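Local coordinates for anti-H(O) lectin 1 (Ulex europaeus, PDB 1FX5), which binds L-fucose specifically and recognises the H(O) blood-group determinant, as a dimeric legume lectin that carries calcium and manganese ions, at residues K16-A24 with L41-I52; K83-F91 with R222-F233. All coordinates share one frame; numbering follows the deposited sequence.

Interaction 1 and interaction 2 illustrate two ways of joining strands in the legume lectin sandwich. The first pairs strands side by side: 18-22 lies against 44-59, which is bonded on its other flank to strand 209-219 of the curved front sheet. The second crosses the sandwich, setting strand 88-94, another neighbour of 209-219, against strand 224-236 of the flatter back sheet. Along the chain both segments of interaction 1 precede those of interaction 2; their centres are about 13 Å apart, and they touch where Trp-231 CH2 packs 4.3 Å from Tyr-51 N. Early and late parts of the chain thus meet in one domain, with a glycan at interaction 1 and the calcium ion near interaction 2.

Interaction 1 (K16-A24 with L41-I52). Unlike the reference sequence in segment 16-24: Asn-23 (reference Asp). With NAG (2-acetamido-2-deoxy-beta-D-glucopyranose), chain C.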
loop_
_atom_site.group_PDB
_atom_site.type_symbol
_atom_site.label_atom_id
_atom_site.label_comp_id
_atom_site.label_asym_id
_atom_site.label_seq_id
_atom_site.Cartn_x
_atom_site.Cartn_y
_atom_site.Cartn_z
ATOM N N LYS A 16 -9.128 6.518 0.213
ATOM C CA LYS A 16 -7.905 7.258 -0.073
ATOM C C LYS A 16 -6.786 6.384 -0.629
ATOM O O LYS A 16 -5.687 6.881 -0.861
ATOM C CB LYS A 16 -7.383 7.919 1.214
ATOM C CG LYS A 16 -8.421 8.652 2.066
ATOM C CD LYS A 16 -9.040 9.832 1.322
ATOM C CE LYS A 16 -9.834 10.732 2.263
ATOM N NZ LYS A 16 -8.936 11.300 3.310
ATOM N N ASP A 17 -7.051 5.096 -0.843
ATOM C CA ASP A 17 -6.017 4.208 -1.355
ATOM C C ASP A 17 -6.043 3.745 -2.819
ATOM O O ASP A 17 -5.343 2.782 -3.165
ATOM C CB ASP A 17 -5.845 3.013 -0.411
ATOM C CG ASP A 17 -7.102 2.167 -0.285
ATOM O OD1 ASP A 17 -7.040 1.139 0.428
ATOM O OD2 ASP A 17 -8.148 2.522 -0.881
ATOM N N LEU A 18 -6.850 4.390 -3.662
ATOM C CA LEU A 18 -6.947 4.047 -5.093
ATOM C C LEU A 18 -6.608 5.322 -5.836
ATOM O O LEU A 18 -6.903 6.418 -5.359
ATOM C CB LEU A 18 -8.359 3.643 -5.502
ATOM C CG LEU A 18 -8.860 2.351 -4.887
ATOM C CD1 LEU A 18 -10.278 2.081 -5.326
ATOM C CD2 LEU A 18 -7.937 1.243 -5.273
ATOM N N SER A 19 -5.978 5.187 -6.990
ATOM C CA SER A 19 -5.600 6.331 -7.806
ATOM C C SER A 19 -6.455 6.227 -9.091
ATOM O O SER A 19 -6.534 5.144 -9.695
ATOM C CB SER A 19 -4.101 6.224 -8.100
ATOM O OG SER A 19 -3.662 7.253 -8.957
ATOM N N PHE A 20 -7.103 7.314 -9.510
ATOM C CA PHE A 20 -7.935 7.255 -10.719
ATOM C C PHE A 20 -7.458 8.108 -11.878
ATOM O O PHE A 20 -6.895 9.190 -11.670
ATOM C CB PHE A 20 -9.369 7.721 -10.432
ATOM C CG PHE A 20 -10.022 7.010 -9.313
ATOM C CD1 PHE A 20 -9.926 7.506 -8.015
ATOM C CD2 PHE A 20 -10.683 5.815 -9.531
ATOM C CE1 PHE A 20 -10.478 6.809 -6.955
ATOM C CE2 PHE A 20 -11.240 5.103 -8.479
ATOM C CZ PHE A 20 -11.136 5.600 -7.185
ATOM N N GLN A 21 -7.793 7.667 -13.095
ATOM C CA GLN A 21 -7.443 8.365 -14.342
ATOM C C GLN A 21 -8.621 8.172 -15.298
ATOM O O GLN A 21 -9.248 7.103 -15.306
ATOM C CB GLN A 21 -6.195 7.786 -14.999
ATOM C CG GLN A 21 -4.891 8.217 -14.407
ATOM C CD GLN A 21 -3.752 7.392 -14.957
ATOM O OE1 GLN A 21 -2.807 7.916 -15.529
ATOM N NE2 GLN A 21 -3.842 6.086 -14.787
ATOM N N GLY A 22 -8.922 9.182 -16.109
ATOM C CA GLY A 22 -10.028 9.058 -17.041
ATOM C C GLY A 22 -11.357 9.111 -16.315
ATOM O O GLY A 22 -11.475 9.779 -15.282
ATOM N N ASN A 23 -12.322 8.320 -16.758
ATOM C CA ASN A 23 -13.616 8.341 -16.110
ATOM C C ASN A 23 -14.006 7.180 -15.218
ATOM O O ASN A 23 -15.143 6.718 -15.270
ATOM C CB ASN A 23 -14.699 8.657 -17.154
ATOM C CG ASN A 23 -14.632 10.112 -17.618
ATOM O OD1 ASN A 23 -14.827 11.020 -16.796
ATOM N ND2 ASN A 23 -14.269 10.354 -18.877
ATOM N N ALA A 24 -13.076 6.714 -14.386
ATOM C CA ALA A 24 -13.332 5.599 -13.461
ATOM C C ALA A 24 -13.595 6.180 -12.051
ATOM O O ALA A 24 -13.104 7.271 -11.738
ATOM C CB ALA A 24 -12.120 4.663 -13.422
ATOM N N LEU A 41 -19.820 12.202 -23.806
ATOM C CA LEU A 41 -18.450 11.689 -23.633
ATOM C C LEU A 41 -17.799 11.601 -24.996
ATOM O O LEU A 41 -18.499 11.618 -26.001
ATOM C CB LEU A 41 -18.490 10.268 -23.051
ATOM C CG LEU A 41 -19.054 10.032 -21.648
ATOM C CD1 LEU A 41 -19.239 8.539 -21.458
ATOM C CD2 LEU A 41 -18.151 10.636 -20.551
ATOM N N PRO A 42 -16.460 11.537 -25.055
ATOM C CA PRO A 42 -15.733 11.433 -26.338
ATOM C C PRO A 42 -16.146 10.106 -26.999
ATOM O O PRO A 42 -16.631 9.217 -26.301
ATOM C CB PRO A 42 -14.266 11.327 -25.904
ATOM C CG PRO A 42 -14.239 11.955 -24.546
ATOM C CD PRO A 42 -15.535 11.579 -23.906
ATOM N N ASP A 43 -15.903 9.943 -28.308
ATOM C CA ASP A 43 -16.258 8.703 -29.026
ATOM C C ASP A 43 -15.604 7.484 -28.364
ATOM O O ASP A 43 -16.255 6.445 -28.163
ATOM C CB ASP A 43 -15.837 8.769 -30.502
ATOM C CG ASP A 43 -16.743 9.671 -31.344
ATOM O OD1 ASP A 43 -16.466 9.848 -32.554
ATOM O OD2 ASP A 43 -17.736 10.209 -30.809
ATOM N N GLU A 44 -14.300 7.587 -28.111
ATOM C CA GLU A 44 -13.532 6.519 -27.468
ATOM C C GLU A 44 -13.415 6.994 -26.018
ATOM O O GLU A 44 -12.737 7.987 -25.746
ATOM C CB GLU A 44 -12.153 6.367 -28.137
ATOM C CG GLU A 44 -12.266 5.796 -29.556
ATOM C CD GLU A 44 -10.945 5.683 -30.304
ATOM O OE1 GLU A 44 -10.377 4.581 -30.385
ATOM O OE2 GLU A 44 -10.492 6.687 -30.859
ATOM N N THR A 45 -14.071 6.306 -25.089
ATOM C CA THR A 45 -14.010 6.716 -23.697
ATOM C C THR A 45 -13.625 5.568 -22.746
ATOM O O THR A 45 -13.858 4.391 -23.061
ATOM C CB THR A 45 -15.368 7.368 -23.296
ATOM O OG1 THR A 45 -15.289 7.896 -21.968
ATOM C CG2 THR A 45 -16.498 6.366 -23.376
ATOM N N GLY A 46 -13.002 5.905 -21.610
ATOM C CA GLY A 46 -12.597 4.885 -20.653
ATOM C C GLY A 46 -12.014 5.405 -19.335
ATOM O O GLY A 46 -11.992 6.628 -19.107
ATOM N N GLY A 47 -11.564 4.493 -18.460
ATOM C CA GLY A 47 -10.990 4.895 -17.177
ATOM C C GLY A 47 -9.986 3.883 -16.654
ATOM O O GLY A 47 -9.915 2.784 -17.192
ATOM N N ILE A 48 -9.201 4.262 -15.640
ATOM C CA ILE A 48 -8.188 3.406 -15.015
ATOM C C ILE A 48 -8.169 3.594 -13.485
ATOM O O ILE A 48 -8.342 4.711 -12.984
ATOM C CB ILE A 48 -6.753 3.763 -15.540
ATOM C CG1 ILE A 48 -6.558 3.291 -16.989
ATOM C CG2 ILE A 48 -5.674 3.180 -14.614
ATOM C CD1 ILE A 48 -5.185 3.692 -17.572
ATOM N N ALA A 49 -7.926 2.519 -12.746
ATOM C CA ALA A 49 -7.873 2.588 -11.287
ATOM C C ALA A 49 -6.743 1.668 -10.815
ATOM O O ALA A 49 -6.687 0.506 -11.208
ATOM C CB ALA A 49 -9.201 2.168 -10.676
ATOM N N ARG A 50 -5.849 2.182 -9.979
ATOM C CA ARG A 50 -4.727 1.382 -9.476
ATOM C C ARG A 50 -4.587 1.532 -7.989
ATOM O O ARG A 50 -4.981 2.570 -7.439
ATOM C CB ARG A 50 -3.398 1.904 -10.043
ATOM C CG ARG A 50 -3.430 2.405 -11.460
ATOM C CD ARG A 50 -2.074 2.922 -11.912
ATOM N NE ARG A 50 -2.182 3.681 -13.155
ATOM C CZ ARG A 50 -1.268 3.688 -14.120
ATOM N NH1 ARG A 50 -0.158 2.967 -14.000
ATOM N NH2 ARG A 50 -1.474 4.405 -15.216
ATOM N N TYR A 51 -4.003 0.527 -7.335
ATOM C CA TYR A 51 -3.797 0.606 -5.881
ATOM C C TYR A 51 -2.713 1.710 -5.793
ATOM O O TYR A 51 -1.799 1.766 -6.634
ATOM C CB TYR A 51 -3.300 -0.730 -5.283
ATOM C CG TYR A 51 -3.176 -0.704 -3.763
ATOM C CD1 TYR A 51 -1.950 -0.915 -3.149
ATOM C CD2 TYR A 51 -4.288 -0.441 -2.943
ATOM C CE1 TYR A 51 -1.819 -0.861 -1.766
ATOM C CE2 TYR A 51 -4.172 -0.384 -1.541
ATOM C CZ TYR A 51 -2.927 -0.601 -0.962
ATOM O OH TYR A 51 -2.754 -0.579 0.417
ATOM N N ILE A 52 -2.810 2.570 -4.782
ATOM C CA ILE A 52 -1.870 3.669 -4.623
ATOM C C ILE A 52 -0.373 3.383 -4.404
ATOM O O ILE A 52 0.472 4.161 -4.835
ATOM C CB ILE A 52 -2.432 4.713 -3.602
ATOM C CG1 ILE A 52 -1.761 6.065 -3.808
ATOM C CG2 ILE A 52 -2.258 4.231 -2.174
ATOM C CD1 ILE A 52 -2.287 7.134 -2.875
HETATM C C1 NAG C . -13.899 11.711 -19.266
HETATM C C2 NAG C . -13.179 11.717 -20.626
HETATM C C3 NAG C . -12.793 13.169 -20.967
HETATM C C4 NAG C . -14.051 14.065 -20.978
HETATM C C5 NAG C . -14.808 13.923 -19.638
HETATM C C6 NAG C . -16.165 14.623 -19.653
HETATM C C7 NAG C . -12.025 9.614 -21.066
HETATM C C8 NAG C . -10.703 8.859 -21.021
HETATM N N2 NAG C . -11.988 10.877 -20.630
HETATM O O3 NAG C . -12.135 13.201 -22.255
HETATM O O4 NAG C . -13.667 15.453 -21.167
HETATM O O5 NAG C . -15.075 12.534 -19.338
HETATM O O6 NAG C . -16.905 14.286 -20.825
HETATM O O7 NAG C . -13.061 9.055 -21.426
HETATM O O HOH W 1 -4.725 0.473 1.904
HETATM O O HOH W 2 -4.663 5.296 -12.082
#
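Two first torsions set Asn-23 and Thr-45 round one sugar. At -71° the Asn-23 amide sits beside its own backbone N, and ND2 is bonded covalently to C1 of the N-acetylglucosamine, 1.5 Å away; at -174° Thr-45 OG1 lies opposite its backbone N and donates to O7 of the same sugar at 2.6 Å. Gly-46 N is the second donor to that acetamido oxygen, while Pro-42 CG lies 3.4 Å from O3. Segment 16-24 thus carries the glycan, just past the end of strand 18-22, and segment 41-52 holds it with the start of strand 44-59 and the loop before it.

In the curved front sheet of the legume lectin sandwich, the strands form an antiparallel pair, with strand 209-219 on the other flank of 44-59. Ser-19 with Arg-50 and Gln-21 with Ile-48 are hydrogen-bonded pairs, each closed by two backbone bonds, and Asn-23 N extends the pairing to Gly-46 O. Phe-20 and Ala-49 share one face of the sheet, CD2 meeting CB at 4.1 Å. On the other face Arg-50 carries its guanidinium alongside Gln-21. NE donates to a water, which in turn donates to Ser-19 O; NH1 and NH2 are held by Ser-211 and Ser-98.

At the far end the Asp-17 carboxylate lies beside the Tyr-51 ring. A second water bridges them, accepting from Tyr-51 OH at 2.7 Å in the plane of the ring and donating to Asp-17 OD1 at 2.8 Å. OD1 also accepts from Ser-1 N of the second subunit, so this corner borders the dimer interface. The chemistry implies a division of labour: backbone bonds fix the register, waters link polar groups across it, and the two donors on O7 probably restrict rotation of the acetamido group.

Interaction 2 (K83-F91 with R222-F233); sequences KAATDGLTF and RQATHEVLNWYF
Ala-84 O is gripped by two nitrogens of Arg-222, NE at 2.8 Å and NH2 at 3.0 Å, in a side-on hold that brings the carbonyl to one edge of the guanidinium. The NH2 bond uses a lone pair in the carbonyl plane; the NE donor is tilted from that plane. The grip joins the loops leading into two strands of the legume lectin sandwich, 88-94 of the front sheet and 224-236 of the back sheet. The Arg-222 chain bends twice, at chi2 and chi3, to curl back over the 84-86 loop, and its backbone adds a tie: Arg-222 O accepts from Thr-86 N at 3.1 Å.

A cis peptide follows between Thr-86 and Asp-87, after which Asp-87 and Gly-88 form a classic beta bulge opposite Ser-217. Thr-86 OG1 donates to Asp-87 OD1, meeting it from above the carboxylate plane, while OD2 is hydrogen-bonded to a diol probably from the crystallisation liquor; the Asp-87 side chain lies about 5 Å from the calcium ion. An aspartate after a cis peptide is a hallmark of the sugar pocket in related legume lectins, and the diol is consistent with such a place here.

Between the sheets, the His-226 ring lies against Gly-88 of the bulge, with Gly-88 O 3.6 Å above the ring centre and Thr-86 O at the edge, in the ring plane. Leu-89 CD2 packs against His-226 CD2 at 4.2 Å. The Phe-91 ring turns its edge to two aromatic residues of the back sheet; the Phe-91 and Trp-231 side chains cross at about a right angle, and the indole NE1 is hydrogen-bonded to Thr-70 OG1. Phe-91 CE2 comes 4.1 Å from Trp-231 CZ2, and Phe-91 CZ lies 4.5 Å from Phe-233 CE1.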
loop_
_atom_site.group_PDB
_atom_site.type_symbol
_atom_site.label_atom_id
_atom_site.label_comp_id
_atom_site.label_asym_id
_atom_site.label_seq_id
_atom_site.Cartn_x
_atom_site.Cartn_y
_atom_site.Cartn_z
ATOM N N LYS A 83 -24.217 -8.568 -28.257
ATOM C CA LYS A 83 -23.230 -9.047 -29.241
ATOM C C LYS A 83 -22.317 -7.951 -29.783
ATOM O O LYS A 83 -21.116 -8.169 -29.944
ATOM C CB LYS A 83 -23.934 -9.778 -30.431
ATOM N N ALA A 84 -22.905 -6.779 -30.042
ATOM C CA ALA A 84 -22.214 -5.607 -30.576
ATOM C C ALA A 84 -21.515 -4.667 -29.570
ATOM O O ALA A 84 -20.696 -3.839 -29.981
ATOM C CB ALA A 84 -23.204 -4.801 -31.441
ATOM N N ALA A 85 -21.839 -4.781 -28.283
ATOM C CA ALA A 85 -21.245 -3.929 -27.236
ATOM C C ALA A 85 -19.735 -4.106 -27.096
ATOM O O ALA A 85 -19.223 -5.225 -27.194
ATOM C CB ALA A 85 -21.928 -4.175 -25.925
ATOM N N THR A 86 -19.042 -3.001 -26.807
ATOM C CA THR A 86 -17.579 -2.970 -26.655
ATOM C C THR A 86 -17.226 -2.273 -25.317
ATOM O O THR A 86 -18.140 -1.822 -24.637
ATOM C CB THR A 86 -16.963 -2.153 -27.852
ATOM O OG1 THR A 86 -17.185 -0.750 -27.646
ATOM C CG2 THR A 86 -17.602 -2.535 -29.205
ATOM N N ASP A 87 -15.961 -2.256 -24.856
ATOM C CA ASP A 87 -14.778 -2.873 -25.487
ATOM C C ASP A 87 -14.152 -3.934 -24.582
ATOM O O ASP A 87 -13.356 -4.744 -25.065
ATOM C CB ASP A 87 -13.707 -1.835 -25.817
ATOM C CG ASP A 87 -13.877 -1.257 -27.191
ATOM O OD1 ASP A 87 -14.442 -0.149 -27.278
ATOM O OD2 ASP A 87 -13.487 -1.914 -28.178
ATOM N N GLY A 88 -14.452 -3.869 -23.272
ATOM C CA GLY A 88 -13.917 -4.833 -22.321
ATOM C C GLY A 88 -13.166 -4.237 -21.142
ATOM O O GLY A 88 -13.221 -3.025 -20.905
ATOM N N LEU A 89 -12.541 -5.091 -20.335
ATOM C CA LEU A 89 -11.792 -4.609 -19.187
ATOM C C LEU A 89 -10.413 -5.274 -19.179
ATOM O O LEU A 89 -10.190 -6.285 -19.860
ATOM C CB LEU A 89 -12.546 -4.801 -17.866
ATOM C CG LEU A 89 -12.815 -6.215 -17.387
ATOM C CD1 LEU A 89 -12.727 -6.269 -15.873
ATOM C CD2 LEU A 89 -14.176 -6.657 -17.867
ATOM N N THR A 90 -9.551 -4.811 -18.285
ATOM C CA THR A 90 -8.210 -5.338 -18.213
ATOM C C THR A 90 -7.597 -5.316 -16.813
ATOM O O THR A 90 -7.985 -4.464 -15.988
ATOM C CB THR A 90 -7.375 -4.329 -19.102
ATOM O OG1 THR A 90 -6.997 -4.906 -20.351
ATOM C CG2 THR A 90 -6.237 -3.703 -18.401
ATOM N N PHE A 91 -6.744 -6.306 -16.512
ATOM C CA PHE A 91 -6.039 -6.351 -15.218
ATOM C C PHE A 91 -4.611 -6.123 -15.787
ATOM O O PHE A 91 -4.193 -6.838 -16.716
ATOM C CB PHE A 91 -6.096 -7.668 -14.456
ATOM C CG PHE A 91 -5.177 -7.675 -13.247
ATOM C CD1 PHE A 91 -3.897 -8.215 -13.329
ATOM C CD2 PHE A 91 -5.543 -7.026 -12.070
ATOM C CE1 PHE A 91 -2.991 -8.103 -12.273
ATOM C CE2 PHE A 91 -4.644 -6.912 -11.016
ATOM C CZ PHE A 91 -3.361 -7.451 -11.123
ATOM N N ARG A 222 -22.228 1.667 -29.002
ATOM C CA ARG A 222 -22.161 0.298 -28.494
ATOM C C ARG A 222 -21.625 0.311 -27.071
ATOM O O ARG A 222 -20.940 -0.617 -26.630
ATOM C CB ARG A 222 -21.313 -0.596 -29.431
ATOM C CG ARG A 222 -20.243 0.110 -30.263
ATOM C CD ARG A 222 -20.191 -0.369 -31.753
ATOM N NE ARG A 222 -20.094 -1.818 -31.844
ATOM C CZ ARG A 222 -20.090 -2.538 -32.965
ATOM N NH1 ARG A 222 -20.170 -1.972 -34.157
ATOM N NH2 ARG A 222 -20.033 -3.862 -32.874
ATOM N N GLN A 223 -22.036 1.335 -26.337
ATOM C CA GLN A 223 -21.629 1.538 -24.967
ATOM C C GLN A 223 -22.051 0.512 -23.954
ATOM O O GLN A 223 -23.150 -0.006 -24.002
ATOM C CB GLN A 223 -22.078 2.913 -24.470
ATOM C CG GLN A 223 -21.508 4.083 -25.260
ATOM C CD GLN A 223 -21.856 5.425 -24.620
ATOM O OE1 GLN A 223 -22.842 5.542 -23.885
ATOM N NE2 GLN A 223 -21.036 6.432 -24.878
ATOM N N ALA A 224 -21.147 0.258 -23.017
ATOM C CA ALA A 224 -21.356 -0.688 -21.931
ATOM C C ALA A 224 -20.460 -0.240 -20.772
ATOM O O ALA A 224 -19.420 0.404 -20.991
ATOM C CB ALA A 224 -20.990 -2.095 -22.366
ATOM N N THR A 225 -20.909 -0.473 -19.546
ATOM C CA THR A 225 -20.133 -0.102 -18.377
ATOM C C THR A 225 -19.539 -1.423 -17.809
ATOM O O THR A 225 -20.151 -2.486 -17.936
ATOM C CB THR A 225 -21.000 0.673 -17.355
ATOM O OG1 THR A 225 -20.192 1.034 -16.218
ATOM C CG2 THR A 225 -22.189 -0.169 -16.909
ATOM N N HIS A 226 -18.321 -1.364 -17.263
ATOM C CA HIS A 226 -17.640 -2.540 -16.708
ATOM C C HIS A 226 -17.406 -2.238 -15.239
ATOM O O HIS A 226 -16.731 -1.259 -14.918
ATOM C CB HIS A 226 -16.324 -2.764 -17.477
ATOM C CG HIS A 226 -16.521 -2.905 -18.956
ATOM N ND1 HIS A 226 -16.561 -1.819 -19.808
ATOM C CD2 HIS A 226 -16.784 -3.992 -19.720
ATOM C CE1 HIS A 226 -16.852 -2.231 -21.032
ATOM N NE2 HIS A 226 -16.992 -3.546 -21.008
ATOM N N GLU A 227 -17.902 -3.122 -14.368
ATOM C CA GLU A 227 -17.794 -2.964 -12.916
ATOM C C GLU A 227 -17.180 -4.082 -12.068
ATOM O O GLU A 227 -17.488 -5.256 -12.248
ATOM C CB GLU A 227 -19.195 -2.630 -12.417
ATOM C CG GLU A 227 -19.673 -1.332 -13.037
ATOM C CD GLU A 227 -21.164 -1.165 -13.047
ATOM O OE1 GLU A 227 -21.645 -0.192 -12.465
ATOM O OE2 GLU A 227 -21.868 -1.972 -13.674
ATOM N N VAL A 228 -16.345 -3.689 -11.113
ATOM C CA VAL A 228 -15.677 -4.632 -10.230
ATOM C C VAL A 228 -16.325 -4.571 -8.861
ATOM O O VAL A 228 -16.517 -3.476 -8.310
ATOM C CB VAL A 228 -14.154 -4.317 -10.121
ATOM C CG1 VAL A 228 -13.477 -5.285 -9.157
ATOM C CG2 VAL A 228 -13.487 -4.412 -11.507
ATOM N N LEU A 229 -16.624 -5.748 -8.304
ATOM C CA LEU A 229 -17.262 -5.866 -6.996
ATOM C C LEU A 229 -16.341 -5.976 -5.770
ATOM O O LEU A 229 -16.697 -5.539 -4.673
ATOM C CB LEU A 229 -18.224 -7.057 -7.012
ATOM C CG LEU A 229 -19.440 -6.973 -7.929
ATOM C CD1 LEU A 229 -19.980 -8.359 -8.139
ATOM C CD2 LEU A 229 -20.508 -6.062 -7.345
ATOM N N ASN A 230 -15.222 -6.672 -5.927
ATOM C CA ASN A 230 -14.272 -6.846 -4.835
ATOM C C ASN A 230 -12.927 -7.136 -5.454
ATOM O O ASN A 230 -12.834 -7.370 -6.671
ATOM C CB ASN A 230 -14.683 -7.993 -3.913
ATOM C CG ASN A 230 -15.118 -9.226 -4.674
ATOM O OD1 ASN A 230 -14.391 -9.753 -5.516
ATOM N ND2 ASN A 230 -16.335 -9.673 -4.405
ATOM N N TRP A 231 -11.906 -7.216 -4.614
ATOM C CA TRP A 231 -10.575 -7.464 -5.117
ATOM C C TRP A 231 -9.642 -7.921 -4.017
ATOM O O TRP A 231 -9.591 -7.304 -2.949
ATOM C CB TRP A 231 -10.057 -6.142 -5.698
ATOM C CG TRP A 231 -8.724 -6.163 -6.379
ATOM C CD1 TRP A 231 -8.090 -7.247 -6.943
ATOM C CD2 TRP A 231 -7.896 -5.024 -6.646
ATOM N NE1 TRP A 231 -6.922 -6.840 -7.550
ATOM C CE2 TRP A 231 -6.780 -5.484 -7.386
ATOM C CE3 TRP A 231 -7.994 -3.659 -6.341
ATOM C CZ2 TRP A 231 -5.768 -4.620 -7.829
ATOM C CZ3 TRP A 231 -6.991 -2.801 -6.781
ATOM C CH2 TRP A 231 -5.891 -3.287 -7.518
ATOM N N TYR A 232 -8.892 -8.979 -4.297
ATOM C CA TYR A 232 -7.931 -9.537 -3.361
ATOM C C TYR A 232 -6.611 -9.656 -4.134
ATOM O O TYR A 232 -6.623 -10.101 -5.297
ATOM C CB TYR A 232 -8.399 -10.908 -2.871
ATOM C CG TYR A 232 -7.301 -11.705 -2.213
ATOM C CD1 TYR A 232 -6.960 -11.494 -0.879
ATOM C CD2 TYR A 232 -6.593 -12.672 -2.932
ATOM C CE1 TYR A 232 -5.949 -12.228 -0.272
ATOM C CE2 TYR A 232 -5.571 -13.417 -2.340
ATOM C CZ TYR A 232 -5.253 -13.190 -1.010
ATOM O OH TYR A 232 -4.246 -13.932 -0.411
ATOM N N PHE A 233 -5.490 -9.297 -3.491
ATOM C CA PHE A 233 -4.175 -9.362 -4.128
ATOM C C PHE A 233 -3.072 -9.672 -3.140
ATOM O O PHE A 233 -3.032 -9.094 -2.049
ATOM C CB PHE A 233 -3.840 -8.012 -4.777
ATOM C CG PHE A 233 -2.475 -7.959 -5.419
ATOM C CD1 PHE A 233 -2.311 -8.288 -6.758
ATOM C CD2 PHE A 233 -1.348 -7.585 -4.680
ATOM C CE1 PHE A 233 -1.042 -8.250 -7.365
ATOM C CE2 PHE A 233 -0.079 -7.543 -5.272
ATOM C CZ PHE A 233 0.072 -7.880 -6.621
#